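PDB 4QKU: hydrolase from Burkholderia cenocepacia, which probably hydrolyses fumarylacetoacetate to fumarate and acetoacetate, the last step of phenylalanine and tyrosine breakdown, as a metal-dependent member of the FAH family. Local coordinates for residues B[42-47]-B[56-61]; B[219-224]-B[253-258]; B[322-327]-B[335-340]. All blocks are in the same frame, centred on the assembly; numbering follows the deposited sequence.

Contact 1: residues B[42-47]-B[56-61]; sequences LPFGIF and PGVALG
F44 and V58 meet because both side chains leave the sheet on the same side and run next to each other: in F44, CG stands anti to the carbonyl carbon (chi1 -71°), while V58 has CG1 anti to its backbone N, which leaves CG2 to lie over one face of the phenyl ring. This CH-pi contact puts CG2 4.0 Å from the ring centroid of F44. The other methyl of V58, CG1, takes CD2 of L42 at 3.7 Å, where the two side chains cross at a slant. On this same face I46 CD1 reaches back over the P56 ring.

The backbones are antiparallel, and G45 and G57 form the hydrogen-bonded pair, with G45 N to G57 O at 2.8 Å and G57 N to G45 O at 2.7 Å. The other side of the glycine pair is occupied by F47, whose ring turns an edge to G57, with CE1 3.8 Å from G57 CA. Toward L42 the strands part: A59 N makes a weak bond to P43 O, and a water bridges L42 N and A59 O.

This is the first beta hairpin of the N-terminal domain, wholly buried. Helices 67-72 and 98-111 pack on the F44 and V58 face through L67, V104 and L108, F93 brings a second ring to F44, and W285 of strand 280-288 lies against P43 and A59.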
loop_
_atom_site.group_PDB
_atom_site.type_symbol
_atom_site.label_atom_id
_atom_site.label_comp_id
_atom_site.label_asym_id
_atom_site.label_seq_id
_atom_site.Cartn_x
_atom_site.Cartn_y
_atom_site.Cartn_z
ATOM N N LEU B 42 7.457 28.356 -2.416
ATOM C CA LEU B 42 5.987 28.213 -2.296
ATOM C C LEU B 42 5.496 26.748 -2.289
ATOM O O LEU B 42 4.743 26.332 -3.146
ATOM C CB LEU B 42 5.274 29.005 -3.384
ATOM C CG LEU B 42 5.518 30.506 -3.355
ATOM C CD1 LEU B 42 5.012 31.142 -4.642
ATOM C CD2 LEU B 42 4.867 31.189 -2.166
ATOM N N PRO B 43 5.956 25.966 -1.302
ATOM C CA PRO B 43 5.544 24.563 -1.201
ATOM C C PRO B 43 4.177 24.490 -0.567
ATOM O O PRO B 43 3.770 25.408 0.121
ATOM C CB PRO B 43 6.582 23.964 -0.258
ATOM C CG PRO B 43 6.850 25.096 0.688
ATOM C CD PRO B 43 6.771 26.367 -0.131
ATOM N N PHE B 44 3.484 23.389 -0.801
ATOM C CA PHE B 44 2.153 23.201 -0.255
ATOM C C PHE B 44 2.195 22.276 0.943
ATOM O O PHE B 44 2.991 21.330 0.987
ATOM C CB PHE B 44 1.231 22.639 -1.320
ATOM C CG PHE B 44 0.897 23.612 -2.383
ATOM C CD1 PHE B 44 1.731 23.782 -3.473
ATOM C CD2 PHE B 44 -0.269 24.370 -2.297
ATOM C CE1 PHE B 44 1.406 24.685 -4.467
ATOM C CE2 PHE B 44 -0.597 25.272 -3.280
ATOM C CZ PHE B 44 0.236 25.435 -4.362
ATOM N N GLY B 45 1.331 22.539 1.911
ATOM C CA GLY B 45 1.227 21.674 3.103
ATOM C C GLY B 45 -0.111 21.765 3.790
ATOM O O GLY B 45 -1.026 22.447 3.300
ATOM N N ILE B 46 -0.230 21.054 4.905
ATOM C CA ILE B 46 -1.441 21.011 5.701
ATOM C C ILE B 46 -1.060 21.356 7.110
ATOM O O ILE B 46 -0.115 20.784 7.675
ATOM C CB ILE B 46 -2.085 19.607 5.696
ATOM C CG1 ILE B 46 -2.555 19.227 4.289
ATOM C CG2 ILE B 46 -3.225 19.527 6.705
ATOM C CD1 ILE B 46 -3.755 20.011 3.807
ATOM N N PHE B 47 -1.797 22.297 7.691
ATOM C CA PHE B 47 -1.454 22.826 9.016
ATOM C C PHE B 47 -2.707 23.108 9.810
ATOM O O PHE B 47 -3.776 23.364 9.247
ATOM C CB PHE B 47 -0.630 24.134 8.896
ATOM C CG PHE B 47 -1.470 25.326 8.587
ATOM C CD1 PHE B 47 -1.870 25.588 7.292
ATOM C CD2 PHE B 47 -1.911 26.152 9.595
ATOM C CE1 PHE B 47 -2.694 26.664 7.008
ATOM C CE2 PHE B 47 -2.722 27.239 9.317
ATOM C CZ PHE B 47 -3.115 27.497 8.026
ATOM N N PRO B 56 -5.249 23.428 4.072
ATOM C CA PRO B 56 -4.131 23.693 3.190
ATOM C C PRO B 56 -3.442 24.994 3.448
ATOM O O PRO B 56 -4.106 26.002 3.695
ATOM C CB PRO B 56 -4.771 23.728 1.801
ATOM C CG PRO B 56 -6.001 22.947 1.929
ATOM C CD PRO B 56 -6.496 23.264 3.307
ATOM N N GLY B 57 -2.114 24.963 3.380
ATOM C CA GLY B 57 -1.287 26.173 3.511
ATOM C C GLY B 57 -0.040 26.158 2.645
ATOM O O GLY B 57 0.321 25.134 2.064
ATOM N N VAL B 58 0.581 27.323 2.502
ATOM C CA VAL B 58 1.823 27.502 1.715
ATOM C C VAL B 58 2.821 28.286 2.574
ATOM O O VAL B 58 2.475 29.309 3.179
ATOM C CB VAL B 58 1.563 28.235 0.405
ATOM C CG1 VAL B 58 2.870 28.681 -0.261
ATOM C CG2 VAL B 58 0.776 27.363 -0.550
ATOM N N ALA B 59 4.038 27.756 2.671
ATOM C CA ALA B 59 5.075 28.346 3.484
ATOM C C ALA B 59 5.673 29.515 2.749
ATOM O O ALA B 59 5.902 29.445 1.545
ATOM C CB ALA B 59 6.170 27.326 3.767
ATOM N N LEU B 60 5.935 30.588 3.481
ATOM C CA LEU B 60 6.628 31.743 2.943
ATOM C C LEU B 60 7.314 32.431 4.124
ATOM O O LEU B 60 6.651 32.836 5.087
ATOM C CB LEU B 60 5.625 32.686 2.254
ATOM C CG LEU B 60 6.215 33.856 1.481
ATOM C CD1 LEU B 60 7.207 33.410 0.417
ATOM C CD2 LEU B 60 5.124 34.689 0.842
ATOM N N GLY B 61 8.636 32.586 4.038
ATOM C CA GLY B 61 9.412 33.114 5.159
ATOM C C GLY B 61 9.126 32.251 6.377
ATOM O O GLY B 61 9.155 31.024 6.294
HETATM O O HOH W 1 8.279 29.377 0.062
#

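Contact 2: residues B[219-224]-B[253-258]; sequences LDIELE and LLNDWS. With NA (sodium ion), chain H.
E222, E224 and D256 bring three carboxylates together across this antiparallel pair, their side chains alongside one another and pointing the same way. E222 OE2 lies 3.1 Å from D256 OD2, the carboxylate planes 63° apart; E224 OE2, its carboxylate held by G372, comes within 3.2 Å of D256 CB. Such crowded acids would be expected to repel, and K276 and R260 answer E222 with salt bridges. With CG anti to its backbone N (chi1 -177°), D256 uses OD1 to bind the sodium ion at 2.4 Å, and W257 O also binds it. K276, A279 and T280 complete this site, while E222, E224 and D256 are predicted calcium ligands together with D149.

The contact is buried throughout, and tightest in the middle, where E222 CG rests 3.4 Å from S258 OG. Between hydrogen-bonded pairs at D220-S258 and E224-L254, each with one weak bond, D256 centres an inverse gamma turn. D256 N still reaches a lone pair of E222 O, in the carbonyl plane, at 3.1 Å, and S258 OG donates to D256 O at 2.8 Å. On the other face N255 OD1 accepts the N-H of E222 at 3.1 Å (166°), its ND2 sits over the rim of the W257 indole, and I221 CG2 wedges in 3.6 Å from W257 CZ3.

L223 and L253, by contrast, barely meet the partner segment. A sulfate ion marks the polar side of E222.

Strands 219-229 and 248-259 are neighbours in a mixed sheet; L415 of strand 412-421 backs L223, and F428 of strand 424-436 backs L253.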
loop_
_atom_site.group_PDB
_atom_site.type_symbol
_atom_site.label_atom_id
_atom_site.label_comp_id
_atom_site.label_asym_id
_atom_site.label_seq_id
_atom_site.Cartn_x
_atom_site.Cartn_y
_atom_site.Cartn_z
ATOM N N LEU B 219 18.828 -0.180 14.796
ATOM C CA LEU B 219 17.904 0.789 14.264
ATOM C C LEU B 219 18.686 1.850 13.453
ATOM O O LEU B 219 19.771 2.297 13.851
ATOM C CB LEU B 219 17.135 1.434 15.412
ATOM C CG LEU B 219 16.042 2.409 15.022
ATOM C CD1 LEU B 219 14.993 1.766 14.154
ATOM C CD2 LEU B 219 15.400 2.973 16.266
ATOM N N ASP B 220 18.133 2.214 12.303
ATOM C CA ASP B 220 18.856 2.964 11.310
ATOM C C ASP B 220 17.912 3.915 10.590
ATOM O O ASP B 220 16.692 3.776 10.648
ATOM C CB ASP B 220 19.530 2.003 10.312
ATOM C CG ASP B 220 20.652 2.669 9.483
ATOM O OD1 ASP B 220 20.957 3.861 9.686
ATOM O OD2 ASP B 220 21.241 1.977 8.616
ATOM N N ILE B 221 18.509 4.917 9.957
ATOM C CA ILE B 221 17.800 5.813 9.057
ATOM C C ILE B 221 18.057 5.390 7.654
ATOM O O ILE B 221 18.925 4.553 7.393
ATOM C CB ILE B 221 18.256 7.273 9.222
ATOM C CG1 ILE B 221 19.784 7.421 9.112
ATOM C CG2 ILE B 221 17.811 7.793 10.565
ATOM C CD1 ILE B 221 20.197 8.164 7.883
ATOM N N GLU B 222 17.268 5.942 6.742
ATOM C CA GLU B 222 17.577 5.855 5.311
ATOM C C GLU B 222 17.232 7.180 4.669
ATOM O O GLU B 222 16.054 7.527 4.541
ATOM C CB GLU B 222 16.801 4.720 4.659
ATOM C CG GLU B 222 17.366 3.327 4.939
ATOM C CD GLU B 222 17.009 2.322 3.860
ATOM O OE1 GLU B 222 17.911 1.530 3.495
ATOM O OE2 GLU B 222 15.844 2.336 3.370
ATOM N N LEU B 223 18.274 7.941 4.324
ATOM C CA LEU B 223 18.110 9.202 3.601
ATOM C C LEU B 223 17.569 9.000 2.165
ATOM O O LEU B 223 18.188 8.341 1.351
ATOM C CB LEU B 223 19.434 9.963 3.531
ATOM C CG LEU B 223 19.498 11.181 2.600
ATOM C CD1 LEU B 223 18.523 12.275 3.009
ATOM C CD2 LEU B 223 20.922 11.704 2.611
ATOM N N GLU B 224 16.407 9.578 1.901
ATOM C CA GLU B 224 15.735 9.448 0.630
ATOM C C GLU B 224 14.935 10.698 0.377
ATOM O O GLU B 224 14.734 11.517 1.287
ATOM C CB GLU B 224 14.717 8.263 0.622
ATOM C CG GLU B 224 15.213 6.924 1.153
ATOM C CD GLU B 224 14.275 5.776 0.825
ATOM O OE1 GLU B 224 13.472 5.899 -0.134
ATOM O OE2 GLU B 224 14.364 4.713 1.494
ATOM N N LEU B 253 11.178 15.126 1.677
ATOM C CA LEU B 253 12.255 14.316 2.223
ATOM C C LEU B 253 11.618 13.119 2.876
ATOM O O LEU B 253 10.482 13.192 3.372
ATOM C CB LEU B 253 13.057 15.093 3.255
ATOM C CG LEU B 253 13.633 16.415 2.760
ATOM C CD1 LEU B 253 14.256 17.179 3.909
ATOM C CD2 LEU B 253 14.658 16.170 1.691
ATOM N N LEU B 254 12.358 12.016 2.909
ATOM C CA LEU B 254 11.803 10.736 3.333
ATOM C C LEU B 254 12.844 9.936 4.114
ATOM O O LEU B 254 13.898 9.625 3.595
ATOM C CB LEU B 254 11.318 9.961 2.111
ATOM C CG LEU B 254 10.526 8.644 2.320
ATOM C CD1 LEU B 254 9.658 8.359 1.109
ATOM C CD2 LEU B 254 11.431 7.445 2.547
ATOM N N ASN B 255 12.525 9.639 5.377
ATOM C CA ASN B 255 13.349 8.824 6.202
ATOM C C ASN B 255 12.688 7.478 6.297
ATOM O O ASN B 255 11.665 7.324 6.956
ATOM C CB ASN B 255 13.515 9.433 7.592
ATOM C CG ASN B 255 14.537 8.683 8.431
ATOM O OD1 ASN B 255 15.013 7.602 8.048
ATOM N ND2 ASN B 255 14.885 9.252 9.579
ATOM N N ASP B 256 13.287 6.496 5.631
ATOM C CA ASP B 256 12.752 5.154 5.654
ATOM C C ASP B 256 13.412 4.395 6.772
ATOM O O ASP B 256 14.327 3.595 6.539
ATOM C CB ASP B 256 12.944 4.415 4.343
ATOM C CG ASP B 256 12.310 3.018 4.374
ATOM O OD1 ASP B 256 11.410 2.787 5.217
ATOM O OD2 ASP B 256 12.728 2.142 3.599
ATOM N N TRP B 257 12.935 4.642 7.985
ATOM C CA TRP B 257 13.497 3.992 9.153
ATOM C C TRP B 257 13.551 2.504 8.933
ATOM O O TRP B 257 12.572 1.913 8.467
ATOM C CB TRP B 257 12.649 4.259 10.385
ATOM C CG TRP B 257 12.358 5.704 10.701
ATOM C CD1 TRP B 257 11.222 6.412 10.368
ATOM C CD2 TRP B 257 13.181 6.591 11.427
ATOM N NE1 TRP B 257 11.313 7.676 10.845
ATOM C CE2 TRP B 257 12.495 7.810 11.522
ATOM C CE3 TRP B 257 14.424 6.465 12.053
ATOM C CZ2 TRP B 257 13.015 8.895 12.196
ATOM C CZ3 TRP B 257 14.933 7.543 12.740
ATOM C CH2 TRP B 257 14.235 8.749 12.793
ATOM N N SER B 258 14.681 1.902 9.285
ATOM C CA SER B 258 14.942 0.486 9.024
ATOM C C SER B 258 15.517 -0.216 10.253
ATOM O O SER B 258 16.408 0.325 10.910
ATOM C CB SER B 258 15.947 0.384 7.902
ATOM O OG SER B 258 15.504 1.078 6.753
HETATM NA NA NA H . 10.478 2.614 7.407
#

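Contact 3: residues B[322-327]-B[335-340]; sequences LEVTLR and TSICRT
L322 opens the pairing with T340, each backbone N bonded to the other's O, at 2.8 Å for L322 N to T340 O. Its side chain shares a face with T340, CB approaching the T340 CG2 methyl.

E323 points to the other, partly exposed face. Its CG is anti to the backbone N (chi1 -178°) and the chain stays extended, carrying OE2 to the hydroxyl of S336 at 2.6 Å. S336 OG donates to the anti lone pair of that oxygen and itself accepts from R339 NE at 2.8 Å, so the serine relays between acid and guanidinium; E323 OE2 and R339 NE are too far apart, at 4.1 Å, for a direct salt bridge.

V324 faces two residues at once. Its N binds C338 O and its O takes the N-H of I337 at 2.8 Å; of its methyls, CG1 meets I337 CD1 at 3.8 Å, crossing it at a slant, while CG2 lies 4.0 Å from C338 CB. T325 follows on the outer face opposite S336, its CA drawn close to T335 O. L326 then closes the pairing in a two-bond exchange with T335, whose hydroxyl is held by the backbone N of N399.

Behind the V324 face lies L223 of strand 219-229, which touches L322, C338 and T340 as well, and L385 and L388 pack on I337. The whole is an antiparallel beta hairpin with a classic beta bulge, I337 and C338 both set against V324, so that the register slips by one residue.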
loop_
_atom_site.group_PDB
_atom_site.type_symbol
_atom_site.label_atom_id
_atom_site.label_comp_id
_atom_site.label_asym_id
_atom_site.label_seq_id
_atom_site.Cartn_x
_atom_site.Cartn_y
_atom_site.Cartn_z
ATOM N N LEU B 322 21.729 17.453 0.291
ATOM C CA LEU B 322 21.036 16.718 1.347
ATOM C C LEU B 322 21.970 16.536 2.509
ATOM O O LEU B 322 23.163 16.328 2.316
ATOM C CB LEU B 322 20.586 15.328 0.855
ATOM C CG LEU B 322 19.551 15.346 -0.254
ATOM C CD1 LEU B 322 19.459 14.000 -0.946
ATOM C CD2 LEU B 322 18.203 15.769 0.303
ATOM N N GLU B 323 21.421 16.579 3.709
ATOM C CA GLU B 323 22.206 16.366 4.908
ATOM C C GLU B 323 21.401 15.617 5.957
ATOM O O GLU B 323 20.184 15.786 6.096
ATOM C CB GLU B 323 22.676 17.703 5.471
ATOM C CG GLU B 323 23.546 17.583 6.718
ATOM C CD GLU B 323 24.243 18.873 7.105
ATOM O OE1 GLU B 323 23.694 19.964 6.824
ATOM O OE2 GLU B 323 25.362 18.799 7.678
ATOM N N VAL B 324 22.102 14.771 6.696
ATOM C CA VAL B 324 21.521 14.099 7.865
ATOM C C VAL B 324 22.283 14.510 9.115
ATOM O O VAL B 324 23.516 14.520 9.124
ATOM C CB VAL B 324 21.571 12.564 7.735
ATOM C CG1 VAL B 324 20.891 11.916 8.928
ATOM C CG2 VAL B 324 20.937 12.109 6.435
ATOM N N THR B 325 21.542 14.840 10.169
ATOM C CA THR B 325 22.138 15.067 11.494
ATOM C C THR B 325 21.573 14.106 12.534
ATOM O O THR B 325 20.452 13.600 12.392
ATOM C CB THR B 325 21.921 16.511 11.975
ATOM O OG1 THR B 325 20.547 16.700 12.339
ATOM C CG2 THR B 325 22.306 17.509 10.874
ATOM N N LEU B 326 22.359 13.872 13.578
ATOM C CA LEU B 326 21.966 13.057 14.728
ATOM C C LEU B 326 22.291 13.837 16.000
ATOM O O LEU B 326 23.433 14.222 16.197
ATOM C CB LEU B 326 22.750 11.737 14.726
ATOM C CG LEU B 326 22.365 10.632 15.723
ATOM C CD1 LEU B 326 22.974 9.323 15.270
ATOM C CD2 LEU B 326 22.824 10.899 17.146
ATOM N N ARG B 327 21.297 14.030 16.867
ATOM C CA ARG B 327 21.474 14.695 18.159
ATOM C C ARG B 327 21.082 13.723 19.275
ATOM O O ARG B 327 19.942 13.311 19.351
ATOM C CB ARG B 327 20.598 15.964 18.234
ATOM C CG ARG B 327 20.818 16.854 19.455
ATOM C CD ARG B 327 19.712 17.899 19.634
ATOM N NE ARG B 327 19.690 18.872 18.540
ATOM C CZ ARG B 327 20.344 20.054 18.493
ATOM N NH1 ARG B 327 21.109 20.487 19.496
ATOM N NH2 ARG B 327 20.241 20.827 17.406
ATOM N N THR B 335 25.103 16.300 15.231
ATOM C CA THR B 335 26.254 15.902 14.445
ATOM C C THR B 335 25.810 15.680 13.000
ATOM O O THR B 335 24.884 14.922 12.757
ATOM C CB THR B 335 26.878 14.602 15.000
ATOM O OG1 THR B 335 27.216 14.771 16.382
ATOM C CG2 THR B 335 28.132 14.215 14.234
ATOM N N SER B 336 26.473 16.345 12.050
ATOM C CA SER B 336 26.285 16.097 10.628
ATOM C C SER B 336 26.949 14.767 10.270
ATOM O O SER B 336 28.153 14.622 10.405
ATOM C CB SER B 336 26.919 17.220 9.802
ATOM O OG SER B 336 26.963 16.914 8.412
ATOM N N ILE B 337 26.170 13.781 9.844
ATOM C CA ILE B 337 26.729 12.466 9.565
ATOM C C ILE B 337 26.755 12.126 8.086
ATOM O O ILE B 337 27.436 11.193 7.678
ATOM C CB ILE B 337 26.004 11.360 10.374
ATOM C CG1 ILE B 337 24.529 11.232 9.951
ATOM C CG2 ILE B 337 26.102 11.638 11.868
ATOM C CD1 ILE B 337 23.808 10.030 10.539
ATOM N N CYS B 338 25.985 12.845 7.280
ATOM C CA CYS B 338 25.922 12.559 5.845
ATOM C C CYS B 338 25.686 13.840 5.083
ATOM O O CYS B 338 24.812 14.625 5.437
ATOM C CB CYS B 338 24.804 11.560 5.524
ATOM S SG CYS B 338 24.539 11.289 3.742
ATOM N N ARG B 339 26.487 14.064 4.055
ATOM C CA ARG B 339 26.243 15.128 3.108
ATOM C C ARG B 339 26.266 14.498 1.739
ATOM O O ARG B 339 27.235 13.844 1.361
ATOM C CB ARG B 339 27.322 16.212 3.217
ATOM C CG ARG B 339 27.024 17.299 4.243
ATOM C CD ARG B 339 28.261 17.687 5.085
ATOM N NE ARG B 339 28.546 16.702 6.157
ATOM C CZ ARG B 339 29.700 16.052 6.372
ATOM N NH1 ARG B 339 30.763 16.216 5.599
ATOM N NH2 ARG B 339 29.773 15.195 7.391
ATOM N N THR B 340 25.208 14.673 0.980
ATOM C CA THR B 340 25.218 14.120 -0.358
ATOM C C THR B 340 24.308 14.978 -1.246
ATOM O O THR B 340 23.916 16.095 -0.854
ATOM C CB THR B 340 24.857 12.598 -0.335
ATOM O OG1 THR B 340 25.140 12.015 -1.602
ATOM C CG2 THR B 340 23.375 12.358 0.039
#

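From the N terminus, contact 1 comes first, a short hairpin with eight residues between its segments, half of them still strand. Contact 2 follows in the C-terminal part of the chain, bringing strand 248-259 back to strand 219-229 over 28 intervening residues. Contact 3 is again a local hairpin, with seven residues in its turn. The three follow in series, none nested or crossing. Contact 1 does not touch contact 2 directly but meets its sheet through strand 280-288, the neighbour of strand 248-259. Contacts 2 and 3, their centres about 12 Å apart, do touch: L223 and L253 pack on the hairpin, joining the metal-site sheet to the hairpin's sheet.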